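Local coordinates for putative uncharacterized protein (Thermotoga maritima, PDB 3CNL) that binds GTP and probably hydrolyses it in a late step of 50S ribosomal subunit assembly, at residues V102-V105 / G111-T114; I79-G84 / I116-G121; L19-T24 / K147-P152. One frame throughout, in Å; residues are numbered along the deposited sequence.

Contact 1 of 3, residues V102-V105 / G111-T114. With GNP (phosphoaminophosphonic acid-guanylate ester), chain B.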
loop_
_atom_site.group_PDB
_atom_site.type_symbol
_atom_site.label_atom_id
_atom_site.label_comp_id
_atom_site.label_asym_id
_atom_site.label_seq_id
_atom_site.Cartn_x
_atom_site.Cartn_y
_atom_site.Cartn_z
ATOM N N VAL A 102 -0.795 -20.133 2.777
ATOM C CA VAL A 102 -0.425 -18.731 2.685
ATOM C C VAL A 102 -1.533 -17.792 3.182
ATOM O O VAL A 102 -2.704 -17.973 2.855
ATOM C CB VAL A 102 -0.008 -18.385 1.215
ATOM C CG1 VAL A 102 0.425 -16.931 1.074
ATOM C CG2 VAL A 102 1.108 -19.335 0.717
ATOM N N LEU A 103 -1.141 -16.801 3.981
ATOM C CA LEU A 103 -1.996 -15.649 4.278
ATOM C C LEU A 103 -1.452 -14.429 3.540
ATOM O O LEU A 103 -0.265 -14.094 3.624
ATOM C CB LEU A 103 -2.065 -15.358 5.786
ATOM C CG LEU A 103 -2.773 -14.062 6.243
ATOM C CD1 LEU A 103 -4.293 -14.110 6.072
ATOM C CD2 LEU A 103 -2.439 -13.681 7.692
ATOM N N ILE A 104 -2.337 -13.776 2.802
ATOM C CA ILE A 104 -2.051 -12.466 2.230
ATOM C C ILE A 104 -2.415 -11.409 3.285
ATOM O O ILE A 104 -3.551 -11.388 3.763
ATOM C CB ILE A 104 -2.916 -12.235 0.955
ATOM C CG1 ILE A 104 -2.682 -13.329 -0.091
ATOM C CG2 ILE A 104 -2.676 -10.825 0.338
ATOM C CD1 ILE A 104 -1.217 -13.572 -0.458
ATOM N N VAL A 105 -1.478 -10.522 3.632
ATOM C CA VAL A 105 -1.744 -9.498 4.646
ATOM C C VAL A 105 -1.187 -8.105 4.264
ATOM O O VAL A 105 -0.245 -7.992 3.477
ATOM C CB VAL A 105 -1.180 -9.915 6.031
ATOM C CG1 VAL A 105 0.339 -9.775 6.063
ATOM C CG2 VAL A 105 -1.780 -9.057 7.122
ATOM N N GLY A 111 -3.511 -3.503 -2.373
ATOM C CA GLY A 111 -3.761 -4.368 -3.542
ATOM C C GLY A 111 -4.041 -5.842 -3.243
ATOM O O GLY A 111 -3.892 -6.689 -4.130
ATOM N N LYS A 112 -4.476 -6.140 -2.019
ATOM C CA LYS A 112 -4.568 -7.522 -1.535
ATOM C C LYS A 112 -5.674 -8.330 -2.208
ATOM O O LYS A 112 -5.459 -9.500 -2.561
ATOM C CB LYS A 112 -4.731 -7.545 -0.013
ATOM C CG LYS A 112 -3.615 -6.799 0.728
ATOM C CD LYS A 112 -3.820 -6.760 2.249
ATOM C CE LYS A 112 -5.097 -6.055 2.654
ATOM N NZ LYS A 112 -5.128 -4.654 2.154
ATOM N N SER A 113 -6.842 -7.706 -2.391
ATOM C CA SER A 113 -7.989 -8.346 -3.045
ATOM C C SER A 113 -7.696 -8.622 -4.517
ATOM O O SER A 113 -8.034 -9.685 -5.041
ATOM C CB SER A 113 -9.225 -7.467 -2.930
ATOM O OG SER A 113 -9.579 -7.325 -1.566
ATOM N N THR A 114 -7.038 -7.659 -5.153
ATOM C CA THR A 114 -6.600 -7.767 -6.524
ATOM C C THR A 114 -5.613 -8.925 -6.710
ATOM O O THR A 114 -5.745 -9.712 -7.651
ATOM C CB THR A 114 -6.015 -6.410 -6.988
ATOM O OG1 THR A 114 -7.037 -5.403 -6.852
ATOM C CG2 THR A 114 -5.528 -6.468 -8.451
HETATM P PG GNP B . -8.459 -3.038 1.324
HETATM O O1G GNP B . -7.820 -4.012 2.287
HETATM O O2G GNP B . -8.360 -1.603 1.808
HETATM O O3G GNP B . -9.876 -3.514 1.027
HETATM N N3B GNP B . -7.877 -2.966 -0.149
HETATM P PB GNP B . -6.940 -3.998 -0.888
HETATM O O1B GNP B . -5.622 -4.084 -0.190
HETATM O O2B GNP B . -7.688 -5.282 -1.037
HETATM O O3A GNP B . -6.710 -3.383 -2.282
HETATM P PA GNP B . -7.497 -3.581 -3.614
HETATM O O1A GNP B . -7.025 -4.781 -4.325
HETATM O O2A GNP B . -8.951 -3.452 -3.433
HETATM O "O5'" GNP B . -7.000 -2.385 -4.480
HETATM C "C5'" GNP B . -7.117 -1.021 -4.051
HETATM C "C4'" GNP B . -7.008 -0.128 -5.283
HETATM O "O4'" GNP B . -5.689 -0.224 -5.894
HETATM C "C3'" GNP B . -7.970 -0.429 -6.419
HETATM O "O3'" GNP B . -8.340 0.801 -7.024
HETATM C "C2'" GNP B . -7.112 -1.247 -7.372
HETATM O "O2'" GNP B . -7.609 -1.158 -8.686
HETATM C "C1'" GNP B . -5.762 -0.547 -7.263
HETATM N N9 GNP B . -4.604 -1.397 -7.523
HETATM C C8 GNP B . -4.376 -2.651 -6.993
HETATM N N7 GNP B . -3.232 -3.165 -7.379
HETATM C C5 GNP B . -2.685 -2.178 -8.227
HETATM C C6 GNP B . -1.461 -2.138 -8.951
HETATM O O6 GNP B . -0.572 -3.005 -9.012
HETATM N N1 GNP B . -1.302 -0.936 -9.665
HETATM C C2 GNP B . -2.218 0.104 -9.679
HETATM N N2 GNP B . -1.913 1.188 -10.423
HETATM N N3 GNP B . -3.354 0.087 -9.003
HETATM C C4 GNP B . -3.523 -1.082 -8.310
#

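Contact 2 of 3, residues I79-G84 / I116-G121. With GNP (phosphoaminophosphonic acid-guanylate ester), chain B.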
loop_
_atom_site.group_PDB
_atom_site.type_symbol
_atom_site.label_atom_id
_atom_site.label_comp_id
_atom_site.label_asym_id
_atom_site.label_seq_id
_atom_site.Cartn_x
_atom_site.Cartn_y
_atom_site.Cartn_z
ATOM N N ILE A 79 9.879 -9.394 -3.471
ATOM C CA ILE A 79 9.533 -9.374 -4.883
ATOM C C ILE A 79 8.827 -8.066 -5.200
ATOM O O ILE A 79 8.407 -7.359 -4.291
ATOM C CB ILE A 79 8.622 -10.555 -5.278
ATOM C CG1 ILE A 79 7.239 -10.430 -4.627
ATOM C CG2 ILE A 79 9.322 -11.904 -4.953
ATOM C CD1 ILE A 79 6.185 -11.337 -5.216
ATOM N N THR A 80 8.697 -7.741 -6.483
ATOM C CA THR A 80 7.939 -6.560 -6.882
ATOM C C THR A 80 6.936 -7.028 -7.912
ATOM O O THR A 80 7.207 -7.982 -8.632
ATOM C CB THR A 80 8.842 -5.512 -7.544
ATOM O OG1 THR A 80 9.477 -6.118 -8.670
ATOM C CG2 THR A 80 9.922 -5.003 -6.560
ATOM N N THR A 81 5.772 -6.383 -7.969
ATOM C CA THR A 81 4.756 -6.762 -8.938
ATOM C C THR A 81 3.773 -5.629 -9.131
ATOM O O THR A 81 3.925 -4.570 -8.538
ATOM C CB THR A 81 4.000 -8.045 -8.519
ATOM O OG1 THR A 81 3.230 -8.526 -9.633
ATOM C CG2 THR A 81 3.068 -7.775 -7.334
ATOM N N HIS A 82 2.792 -5.848 -10.004
ATOM C CA HIS A 82 1.713 -4.897 -10.232
ATOM C C HIS A 82 0.520 -5.623 -10.837
ATOM O O HIS A 82 0.647 -6.755 -11.295
ATOM C CB HIS A 82 2.180 -3.701 -11.087
ATOM C CG HIS A 82 2.402 -4.018 -12.540
ATOM N ND1 HIS A 82 3.617 -4.435 -13.040
ATOM C CD2 HIS A 82 1.570 -3.937 -13.605
ATOM C CE1 HIS A 82 3.517 -4.622 -14.344
ATOM N NE2 HIS A 82 2.283 -4.329 -14.709
ATOM N N LYS A 83 -0.634 -4.968 -10.773
ATOM C CA LYS A 83 -1.948 -5.432 -11.247
ATOM C C LYS A 83 -1.884 -6.135 -12.606
ATOM O O LYS A 83 -2.542 -7.158 -12.835
ATOM C CB LYS A 83 -2.788 -4.169 -11.440
ATOM C CG LYS A 83 -4.215 -4.207 -11.042
ATOM C CD LYS A 83 -4.828 -2.843 -11.349
ATOM C CE LYS A 83 -6.156 -2.640 -10.651
ATOM N NZ LYS A 83 -6.764 -1.289 -10.978
ATOM N N GLY A 84 -1.105 -5.548 -13.513
ATOM C CA GLY A 84 -1.098 -5.952 -14.919
ATOM C C GLY A 84 -0.073 -7.003 -15.285
ATOM O O GLY A 84 0.023 -7.399 -16.453
ATOM N N ILE A 116 -5.273 -11.646 -4.703
ATOM C CA ILE A 116 -6.046 -12.880 -4.506
ATOM C C ILE A 116 -6.854 -13.245 -5.745
ATOM O O ILE A 116 -6.877 -14.412 -6.153
ATOM C CB ILE A 116 -6.954 -12.790 -3.251
ATOM C CG1 ILE A 116 -6.085 -12.717 -1.999
ATOM C CG2 ILE A 116 -7.907 -13.993 -3.150
ATOM C CD1 ILE A 116 -6.852 -12.365 -0.774
ATOM N N ASN A 117 -7.502 -12.251 -6.349
ATOM C CA ASN A 117 -8.284 -12.499 -7.550
ATOM C C ASN A 117 -7.439 -13.078 -8.680
ATOM O O ASN A 117 -7.863 -14.032 -9.336
ATOM C CB ASN A 117 -9.007 -11.235 -8.002
ATOM C CG ASN A 117 -10.106 -10.817 -7.050
ATOM O OD1 ASN A 117 -10.444 -11.531 -6.094
ATOM N ND2 ASN A 117 -10.674 -9.640 -7.304
ATOM N N LYS A 118 -6.247 -12.517 -8.894
ATOM C CA LYS A 118 -5.292 -13.036 -9.871
ATOM C C LYS A 118 -4.882 -14.473 -9.540
ATOM O O LYS A 118 -4.990 -15.369 -10.383
ATOM C CB LYS A 118 -4.050 -12.145 -9.933
ATOM C CG LYS A 118 -3.197 -12.345 -11.185
ATOM C CD LYS A 118 -1.875 -11.581 -11.093
ATOM C CE LYS A 118 -2.069 -10.085 -11.167
ATOM N NZ LYS A 118 -0.777 -9.405 -11.411
ATOM N N LEU A 119 -4.428 -14.683 -8.305
ATOM C CA LEU A 119 -4.052 -16.014 -7.803
ATOM C C LEU A 119 -5.169 -17.062 -7.947
ATOM O O LEU A 119 -4.917 -18.199 -8.361
ATOM C CB LEU A 119 -3.624 -15.919 -6.336
ATOM C CG LEU A 119 -2.156 -15.831 -5.906
ATOM C CD1 LEU A 119 -1.246 -15.218 -6.957
ATOM C CD2 LEU A 119 -2.044 -15.095 -4.585
ATOM N N LYS A 120 -6.394 -16.667 -7.612
ATOM C CA LYS A 120 -7.545 -17.568 -7.612
ATOM C C LYS A 120 -8.017 -17.912 -9.030
ATOM O O LYS A 120 -7.993 -19.080 -9.436
ATOM C CB LYS A 120 -8.673 -16.937 -6.797
ATOM C CG LYS A 120 -9.839 -17.834 -6.429
ATOM C CD LYS A 120 -10.561 -17.313 -5.183
ATOM C CE LYS A 120 -10.961 -15.846 -5.314
ATOM N NZ LYS A 120 -11.267 -15.223 -3.991
ATOM N N GLY A 121 -8.434 -16.889 -9.773
ATOM C CA GLY A 121 -9.040 -17.064 -11.088
ATOM C C GLY A 121 -10.506 -17.446 -10.971
ATOM O O GLY A 121 -11.191 -17.043 -10.016
HETATM P PG GNP B . -8.459 -3.038 1.324
HETATM O O1G GNP B . -7.820 -4.012 2.287
HETATM O O2G GNP B . -8.360 -1.603 1.808
HETATM O O3G GNP B . -9.876 -3.514 1.027
HETATM N N3B GNP B . -7.877 -2.966 -0.149
HETATM P PB GNP B . -6.940 -3.998 -0.888
HETATM O O1B GNP B . -5.622 -4.084 -0.190
HETATM O O2B GNP B . -7.688 -5.282 -1.037
HETATM O O3A GNP B . -6.710 -3.383 -2.282
HETATM P PA GNP B . -7.497 -3.581 -3.614
HETATM O O1A GNP B . -7.025 -4.781 -4.325
HETATM O O2A GNP B . -8.951 -3.452 -3.433
HETATM O "O5'" GNP B . -7.000 -2.385 -4.480
HETATM C "C5'" GNP B . -7.117 -1.021 -4.051
HETATM C "C4'" GNP B . -7.008 -0.128 -5.283
HETATM O "O4'" GNP B . -5.689 -0.224 -5.894
HETATM C "C3'" GNP B . -7.970 -0.429 -6.419
HETATM O "O3'" GNP B . -8.340 0.801 -7.024
HETATM C "C2'" GNP B . -7.112 -1.247 -7.372
HETATM O "O2'" GNP B . -7.609 -1.158 -8.686
HETATM C "C1'" GNP B . -5.762 -0.547 -7.263
HETATM N N9 GNP B . -4.604 -1.397 -7.523
HETATM C C8 GNP B . -4.376 -2.651 -6.993
HETATM N N7 GNP B . -3.232 -3.165 -7.379
HETATM C C5 GNP B . -2.685 -2.178 -8.227
HETATM C C6 GNP B . -1.461 -2.138 -8.951
HETATM O O6 GNP B . -0.572 -3.005 -9.012
HETATM N N1 GNP B . -1.302 -0.936 -9.665
HETATM C C2 GNP B . -2.218 0.104 -9.679
HETATM N N2 GNP B . -1.913 1.188 -10.423
HETATM N N3 GNP B . -3.354 0.087 -9.003
HETATM C C4 GNP B . -3.523 -1.082 -8.310
HETATM O O HOH W 1 0.257 -9.039 -9.020
#

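Contact 3 of 3, residues L19-T24 / K147-P152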
loop_
_atom_site.group_PDB
_atom_site.type_symbol
_atom_site.label_atom_id
_atom_site.label_comp_id
_atom_site.label_asym_id
_atom_site.label_seq_id
_atom_site.Cartn_x
_atom_site.Cartn_y
_atom_site.Cartn_z
ATOM N N LEU A 19 -3.248 -16.166 11.497
ATOM C CA LEU A 19 -1.855 -16.605 11.389
ATOM C C LEU A 19 -1.664 -18.056 11.799
ATOM O O LEU A 19 -0.779 -18.740 11.277
ATOM C CB LEU A 19 -0.954 -15.718 12.255
ATOM C CG LEU A 19 0.082 -14.750 11.676
ATOM C CD1 LEU A 19 -0.021 -14.530 10.173
ATOM C CD2 LEU A 19 0.001 -13.427 12.434
ATOM N N ARG A 20 -2.485 -18.525 12.739
ATOM C CA ARG A 20 -2.347 -19.893 13.243
ATOM C C ARG A 20 -2.664 -20.925 12.163
ATOM O O ARG A 20 -2.218 -22.066 12.237
ATOM C CB ARG A 20 -3.214 -20.112 14.492
ATOM C CG ARG A 20 -2.747 -19.319 15.707
ATOM C CD ARG A 20 -3.224 -19.957 17.003
ATOM N NE ARG A 20 -4.444 -19.351 17.527
ATOM C CZ ARG A 20 -4.470 -18.374 18.435
ATOM N NH1 ARG A 20 -3.337 -17.870 18.916
ATOM N NH2 ARG A 20 -5.635 -17.891 18.860
ATOM N N LEU A 21 -3.441 -20.507 11.162
ATOM C CA LEU A 21 -3.834 -21.382 10.056
ATOM C C LEU A 21 -2.737 -21.579 9.010
ATOM O O LEU A 21 -2.841 -22.463 8.146
ATOM C CB LEU A 21 -5.095 -20.835 9.361
ATOM C CG LEU A 21 -6.424 -20.719 10.111
ATOM C CD1 LEU A 21 -7.505 -20.245 9.140
ATOM C CD2 LEU A 21 -6.847 -22.044 10.752
ATOM N N VAL A 22 -1.688 -20.758 9.079
ATOM C CA VAL A 22 -0.744 -20.658 7.961
ATOM C C VAL A 22 0.688 -20.845 8.368
ATOM O O VAL A 22 1.021 -20.758 9.539
ATOM C CB VAL A 22 -0.881 -19.302 7.207
ATOM C CG1 VAL A 22 -2.316 -19.104 6.735
ATOM C CG2 VAL A 22 -0.414 -18.122 8.081
ATOM N N ASN A 23 1.540 -21.086 7.380
ATOM C CA ASN A 23 2.970 -21.219 7.596
ATOM C C ASN A 23 3.766 -20.221 6.751
ATOM O O ASN A 23 4.981 -20.131 6.883
ATOM C CB ASN A 23 3.435 -22.676 7.347
ATOM C CG ASN A 23 3.217 -23.150 5.907
ATOM O OD1 ASN A 23 3.198 -22.360 4.959
ATOM N ND2 ASN A 23 3.065 -24.465 5.741
ATOM N N THR A 24 3.052 -19.484 5.895
ATOM C CA THR A 24 3.627 -18.502 4.986
ATOM C C THR A 24 2.754 -17.229 4.968
ATOM O O THR A 24 1.526 -17.308 5.050
ATOM C CB THR A 24 3.741 -19.112 3.558
ATOM O OG1 THR A 24 4.483 -20.337 3.631
ATOM C CG2 THR A 24 4.416 -18.149 2.545
ATOM N N LYS A 147 -1.853 -24.008 -0.759
ATOM C CA LYS A 147 -3.127 -23.464 -0.306
ATOM C C LYS A 147 -3.000 -21.973 0.011
ATOM O O LYS A 147 -2.069 -21.568 0.709
ATOM C CB LYS A 147 -3.588 -24.209 0.948
ATOM C CG LYS A 147 -4.276 -25.529 0.665
ATOM C CD LYS A 147 -4.696 -26.191 1.947
ATOM C CE LYS A 147 -5.387 -27.506 1.673
ATOM N NZ LYS A 147 -4.438 -28.489 1.067
ATOM N N ILE A 148 -3.927 -21.166 -0.512
ATOM C CA ILE A 148 -3.983 -19.730 -0.172
ATOM C C ILE A 148 -5.357 -19.332 0.405
ATOM O O ILE A 148 -6.381 -19.631 -0.207
ATOM C CB ILE A 148 -3.541 -18.843 -1.385
ATOM C CG1 ILE A 148 -2.145 -19.293 -1.866
ATOM C CG2 ILE A 148 -3.499 -17.339 -0.990
ATOM C CD1 ILE A 148 -1.802 -18.934 -3.303
ATOM N N LEU A 149 -5.378 -18.721 1.600
ATOM C CA LEU A 149 -6.619 -18.176 2.188
ATOM C C LEU A 149 -7.266 -17.167 1.257
ATOM O O LEU A 149 -6.592 -16.263 0.769
ATOM C CB LEU A 149 -6.355 -17.518 3.545
ATOM C CG LEU A 149 -6.076 -18.444 4.729
ATOM C CD1 LEU A 149 -5.625 -17.671 5.941
ATOM C CD2 LEU A 149 -7.314 -19.279 5.068
ATOM N N ASP A 150 -8.568 -17.310 1.015
ATOM C CA ASP A 150 -9.224 -16.483 0.009
ATOM C C ASP A 150 -9.583 -15.076 0.504
ATOM O O ASP A 150 -10.118 -14.270 -0.268
ATOM C CB ASP A 150 -10.454 -17.191 -0.614
ATOM C CG ASP A 150 -11.616 -17.327 0.351
ATOM O OD1 ASP A 150 -11.462 -17.084 1.576
ATOM O OD2 ASP A 150 -12.709 -17.704 -0.111
ATOM N N THR A 151 -9.314 -14.801 1.783
ATOM C CA THR A 151 -9.500 -13.460 2.352
ATOM C C THR A 151 -8.215 -12.925 2.988
ATOM O O THR A 151 -7.550 -13.635 3.757
ATOM C CB THR A 151 -10.678 -13.384 3.371
ATOM O OG1 THR A 151 -10.279 -13.916 4.645
ATOM C CG2 THR A 151 -11.862 -14.157 2.875
ATOM N N PRO A 152 -7.868 -11.655 2.690
ATOM C CA PRO A 152 -6.655 -11.099 3.263
ATOM C C PRO A 152 -6.857 -10.666 4.708
ATOM O O PRO A 152 -7.987 -10.403 5.127
ATOM C CB PRO A 152 -6.380 -9.879 2.378
ATOM C CG PRO A 152 -7.703 -9.444 1.930
ATOM C CD PRO A 152 -8.563 -10.686 1.823
#

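Contact 1 of 3, residues V102-V105 / G111-T114
I104 on strand 101-106 and K112 in the first turn of helix 112-120 are the nearest pair of CA atoms across the two segments, at 6.7 Å. No hydrogen bond joins the segments. G111 takes the N-cap position with a positive phi, where a CB would collide with the carbonyl oxygen of the residue before and press on GNP N7. The touching side chains slide past each other in opposite directions. I104 CG2 reaches K112 CB at 3.9 Å. Further along, K112 CD packs on the backbone carbon V105 C at 3.6 Å. Bends at chi3 (-61°) and chi4 (-58°) then curl the lysine round to the phosphates. K112 NZ bonds GNP O1G at 2.8 Å and also V107 O; its approach to GNP O1B is so short in the model that the exact length is doubtful. The backbone grips this oxygen too, with K112 N 3.0 Å from GNP O1B in a nearly straight bond (169°). S113 OG binds GNP O2B at 2.8 Å and T114 OG1 binds GNP O1A at 2.6 Å, each joined there by its own amide. Strand, loop and helix with amides and a lysine around the phosphates form the P-loop (Walker A) of a GTPase.

Contact 2 of 3, residues I79-G84 / I116-G121
The guanine pocket of this GTPase is bordered by the loop of H82 and K83, whose carbonyl oxygens are met by K118 from the P-loop helix 112-120. The loop follows strand 78-80 at one edge of the sheet. K83 N gives a hydrogen bond to GNP O6 at 2.6 Å. This resembles the base-recognition loop of other GTPases, where a backbone amide reads the same oxygen. Beyond its backbone, K83 lies over one face of the base. K83 CB is 3.5 Å from GNP C6, and the extended chain carries K83 CD to 3.7 Å from GNP C4. The aliphatic part of the lysine thus covers this face of the purine.

K118 is the side chain that reaches from the helix to the loop. Its CG is anti to the backbone N, which sends the chain out from the helix, and a bend at chi3 (-69°) brings the ammonium to the carbonyls of the loop. K118 NZ donates to H82 O at 3.0 Å. The C=O...donor angle is 141°, and the donor is tilted 24° from the carbonyl plane. A weak bond runs from K118 NZ to K83 O at 3.2 Å. E85 O takes a further bond from NZ, so the carbonyls of H82, K83 and E85 gather round one ammonium. A leucine in place of K118 would probably leave these carbonyls without their common donor and the guanine loop less firmly tied to the helix. T81 joins through its hydroxyl, which is bonded to E85 OE2. Water 1 links the two side chains: it accepts from K118 NZ at 2.6 Å and donates to T81 OG1 at 3.1 Å.

Contact 3 of 3, residues L19-T24 / K147-P152
N23 OD1 is gripped by two donors, the hydroxyl T24 OG1 at 2.7 Å and the backbone amide of R101. The C=O...donor angle to the hydroxyl is 147°, and the hydroxyl is tilted 26° from the carbonyl plane. N23 ND2 bonds L99 O, so both ends of the side-chain amide are held where the chain enters strand 101-106. Just before N23, a type I turn from L19 to V22 is closed by V22 N on L19 O at 3.1 Å. K47 NZ also bonds the carbonyls of L19 and V22. This turn presents L21 and V22 to L149, with no polar bond between the segments. With CG anti to its carbonyl carbon (chi1 -73°), L149 turns its branched end to the turn. V22 CG1 meets L149 CD1 at 3.7 Å. L21 CD1 meets the other methyl, L149 CD2, at 4.2 Å, and these two leucines cross at about a right angle. L103 packs on both V22 and L149, and W139 also touches both. The contact thus bridges strand 101-106 on one face of the sheet. After L149 comes D150-T151-P152-G153, which matches the DxxG motif at the end of the strand beside the P-loop strand in the P-loop GTPase fold.

Overall arrangement
From the N terminus, residues 19-24 lead from helix 13-19 into strand 24-30. Their partner, 147-152, comes more than 120 residues later, so contact 3 closes the longest loop. Within that loop, contact 2 joins 79-84 to 116-121. Contact 1, between 102-105 and 111-114, is the innermost and shortest closure. The three nest and none cross. Contacts 1 and 2 share helix 112-120 and both touch GNP, one at the phosphates and the other at the base. Contacts 1 and 3 meet through neighbouring strands 101-106 and 147-154. I116 packs on I104 and on P152, so helix 112-120 is packed against both strands.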